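Local coordinates for De Novo Protein OR329 (PDB 4HXT), which is a computationally designed armadillo-repeat protein, probably made to self-assemble into cyclic homo-oligomers, at residues G171-L179 with A190-A198. Numbering follows the deposited sequence.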
loop_
_atom_site.group_PDB
_atom_site.type_symbol
_atom_site.label_atom_id
_atom_site.label_comp_id
_atom_site.label_asym_id
_atom_site.label_seq_id
_atom_site.Cartn_x
_atom_site.Cartn_y
_atom_site.Cartn_z
ATOM N N GLY A 171 13.172 13.418 -8.508
ATOM C CA GLY A 171 13.465 13.451 -7.089
ATOM C C GLY A 171 14.645 12.612 -6.629
ATOM O O GLY A 171 15.327 12.980 -5.672
ATOM N N VAL A 172 14.901 11.490 -7.296
ATOM C CA VAL A 172 16.003 10.617 -6.892
ATOM C C VAL A 172 17.359 11.322 -6.866
ATOM O O VAL A 172 18.101 11.223 -5.890
ATOM C CB VAL A 172 16.089 9.374 -7.800
ATOM C CG1 VAL A 172 17.301 8.538 -7.432
ATOM C CG2 VAL A 172 14.815 8.545 -7.653
ATOM N N GLU A 173 17.675 12.034 -7.942
ATOM C CA GLU A 173 18.932 12.760 -8.038
ATOM C C GLU A 173 19.027 13.791 -6.921
ATOM O O GLU A 173 20.072 13.946 -6.295
ATOM C CB GLU A 173 19.022 13.474 -9.390
ATOM C CG GLU A 173 20.275 14.312 -9.565
ATOM C CD GLU A 173 20.261 15.121 -10.850
ATOM O OE1 GLU A 173 20.121 14.517 -11.936
ATOM O OE2 GLU A 173 20.392 16.361 -10.775
ATOM N N VAL A 174 17.927 14.493 -6.675
ATOM C CA VAL A 174 17.896 15.518 -5.641
ATOM C C VAL A 174 18.106 14.902 -4.253
ATOM O O VAL A 174 18.903 15.402 -3.462
ATOM C CB VAL A 174 16.557 16.301 -5.675
ATOM C CG1 VAL A 174 16.576 17.419 -4.645
ATOM C CG2 VAL A 174 16.328 16.877 -7.067
ATOM N N LEU A 175 17.404 13.808 -3.973
ATOM C CA LEU A 175 17.528 13.133 -2.682
ATOM C C LEU A 175 18.942 12.609 -2.452
ATOM O O LEU A 175 19.432 12.609 -1.324
ATOM C CB LEU A 175 16.518 11.978 -2.586
ATOM C CG LEU A 175 15.032 12.372 -2.491
ATOM C CD1 LEU A 175 14.149 11.143 -2.696
ATOM C CD2 LEU A 175 14.748 13.018 -1.131
ATOM N N VAL A 176 19.596 12.149 -3.515
ATOM C CA VAL A 176 20.957 11.643 -3.389
ATOM C C VAL A 176 21.882 12.798 -3.020
ATOM O O VAL A 176 22.830 12.632 -2.252
ATOM C CB VAL A 176 21.425 10.975 -4.698
ATOM C CG1 VAL A 176 22.920 10.701 -4.645
ATOM C CG2 VAL A 176 20.663 9.668 -4.906
ATOM N N LYS A 177 21.592 13.976 -3.560
ATOM C CA LYS A 177 22.382 15.165 -3.253
ATOM C C LYS A 177 22.240 15.501 -1.770
ATOM O O LYS A 177 23.204 15.901 -1.117
ATOM C CB LYS A 177 21.900 16.358 -4.083
ATOM C CG LYS A 177 22.424 17.695 -3.580
ATOM C CD LYS A 177 21.723 18.868 -4.244
ATOM C CE LYS A 177 22.220 20.191 -3.683
ATOM N NZ LYS A 177 22.000 20.288 -2.212
ATOM N N LEU A 178 21.030 15.335 -1.243
ATOM C CA LEU A 178 20.766 15.627 0.161
ATOM C C LEU A 178 21.377 14.621 1.131
ATOM O O LEU A 178 21.419 14.869 2.336
ATOM C CB LEU A 178 19.259 15.726 0.408
ATOM C CG LEU A 178 18.570 16.946 -0.213
ATOM C CD1 LEU A 178 17.101 16.958 0.176
ATOM C CD2 LEU A 178 19.248 18.210 0.271
ATOM N N LEU A 179 21.844 13.488 0.617
ATOM C CA LEU A 179 22.459 12.485 1.479
ATOM C C LEU A 179 23.717 13.029 2.148
ATOM O O LEU A 179 24.135 12.529 3.192
ATOM C CB LEU A 179 22.814 11.225 0.685
ATOM C CG LEU A 179 21.647 10.313 0.304
ATOM C CD1 LEU A 179 22.175 9.101 -0.442
ATOM C CD2 LEU A 179 20.894 9.884 1.564
ATOM N N ALA A 190 16.284 11.981 3.791
ATOM C CA ALA A 190 16.695 11.684 2.426
ATOM C C ALA A 190 17.091 10.212 2.327
ATOM O O ALA A 190 16.781 9.546 1.344
ATOM C CB ALA A 190 17.865 12.579 2.021
ATOM N N ALA A 191 17.780 9.711 3.350
ATOM C CA ALA A 191 18.206 8.314 3.368
ATOM C C ALA A 191 16.997 7.381 3.463
ATOM O O ALA A 191 16.957 6.342 2.802
ATOM C CB ALA A 191 19.149 8.064 4.541
ATOM N N ARG A 192 16.020 7.740 4.295
ATOM C CA ARG A 192 14.817 6.917 4.443
ATOM C C ARG A 192 14.033 6.926 3.130
ATOM O O ARG A 192 13.542 5.892 2.682
ATOM C CB ARG A 192 13.932 7.444 5.582
ATOM C CG ARG A 192 12.679 6.608 5.837
ATOM C CD ARG A 192 12.028 6.963 7.176
ATOM N NE ARG A 192 11.452 8.307 7.204
ATOM C CZ ARG A 192 10.234 8.610 6.764
ATOM N NH1 ARG A 192 9.458 7.660 6.258
ATOM N NH2 ARG A 192 9.785 9.858 6.842
ATOM N N ALA A 193 13.927 8.093 2.505
ATOM C CA ALA A 193 13.197 8.198 1.238
ATOM C C ALA A 193 13.805 7.285 0.178
ATOM O O ALA A 193 13.084 6.585 -0.532
ATOM C CB ALA A 193 13.197 9.644 0.743
ATOM N N LEU A 194 15.134 7.283 0.078
ATOM C CA LEU A 194 15.805 6.446 -0.904
ATOM C C LEU A 194 15.655 4.960 -0.594
ATOM O O LEU A 194 15.512 4.148 -1.508
ATOM C CB LEU A 194 17.284 6.824 -1.001
ATOM C CG LEU A 194 17.505 8.171 -1.691
ATOM C CD1 LEU A 194 18.937 8.627 -1.500
ATOM C CD2 LEU A 194 17.165 8.045 -3.182
ATOM N N ALA A 195 15.699 4.603 0.688
ATOM C CA ALA A 195 15.541 3.206 1.082
ATOM C C ALA A 195 14.147 2.752 0.666
ATOM O O ALA A 195 13.958 1.623 0.210
ATOM C CB ALA A 195 15.717 3.047 2.606
ATOM N N ASN A 196 13.173 3.643 0.828
ATOM C CA ASN A 196 11.794 3.337 0.466
ATOM C C ASN A 196 11.625 3.272 -1.044
ATOM O O ASN A 196 10.955 2.382 -1.566
ATOM C CB ASN A 196 10.846 4.373 1.074
ATOM C CG ASN A 196 10.692 4.198 2.570
ATOM O OD1 ASN A 196 11.082 3.169 3.121
ATOM N ND2 ASN A 196 10.118 5.189 3.234
ATOM N N ILE A 197 12.236 4.217 -1.745
ATOM C CA ILE A 197 12.174 4.237 -3.198
ATOM C C ILE A 197 12.801 2.950 -3.720
ATOM O O ILE A 197 12.339 2.380 -4.708
ATOM C CB ILE A 197 12.956 5.449 -3.765
ATOM C CG1 ILE A 197 12.185 6.740 -3.466
ATOM C CG2 ILE A 197 13.205 5.266 -5.259
ATOM C CD1 ILE A 197 12.926 8.003 -3.821
ATOM N N ALA A 198 13.847 2.489 -3.039
ATOM C CA ALA A 198 14.544 1.276 -3.448
ATOM C C ALA A 198 13.748 -0.021 -3.252
ATOM O O ALA A 198 14.166 -1.083 -3.718
ATOM C CB ALA A 198 15.895 1.178 -2.723
#
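Leu175 sits as a knob in a hole of helix 184-197 formed by Ala190, Ala193, Leu194 and Ile197. Its CB lies against the isobutyl group of Leu194, 4.0 Å from CD2. With CG anti to the carbonyl carbon (chi1 -69°) and chi2 at 168°, the two methyls of Leu175 are set into the hole: CD1 meets CD1 of Ile197 at 3.6 Å and the CB of Ala193 at 3.9 Å, while CD2 lies more loosely against the same alanine methyl. The small Ala190 lets the backbones come close, with its CA 5.4 Å from the CA of Leu175, and its CB rests on both the carbonyl O of Leu175 and the CB of Leu178.

Leu194 answers from the other helix, wedged between Leu175 and Leu179 and crossed by Val176 at about a right angle. It meets Leu179 tip to tip, and the two CD1 methyls are pressed to 3.4 Å, tighter than ordinary van der Waals contact. The other methyl of Leu179, CD2, lies over the backbone of Ala191, 3.6 Å from its N. Replacing Leu179 by alanine would remove both methyls, which is likely to open a gap beside Leu194 CD1 and leave the backbone N of Ala191 without its cover.

No hydrogen bond joins the segments; apolar side chains pack on one another and on backbone atoms, and every touching residue is buried. Over residues 171-178 and 190-197 the axes come within 8.9 Å with their directions 140° apart, an oblique, roughly antiparallel packing of consecutive helices within one armadillo repeat. Helix 202-210 adds Ile208 against Val172 and Ala204 against Ile197, whereas helix 142-155 brings Ala153 to Ala193 and Gln145 to Leu178, so the pair is packed between preceding and following helices of the stack.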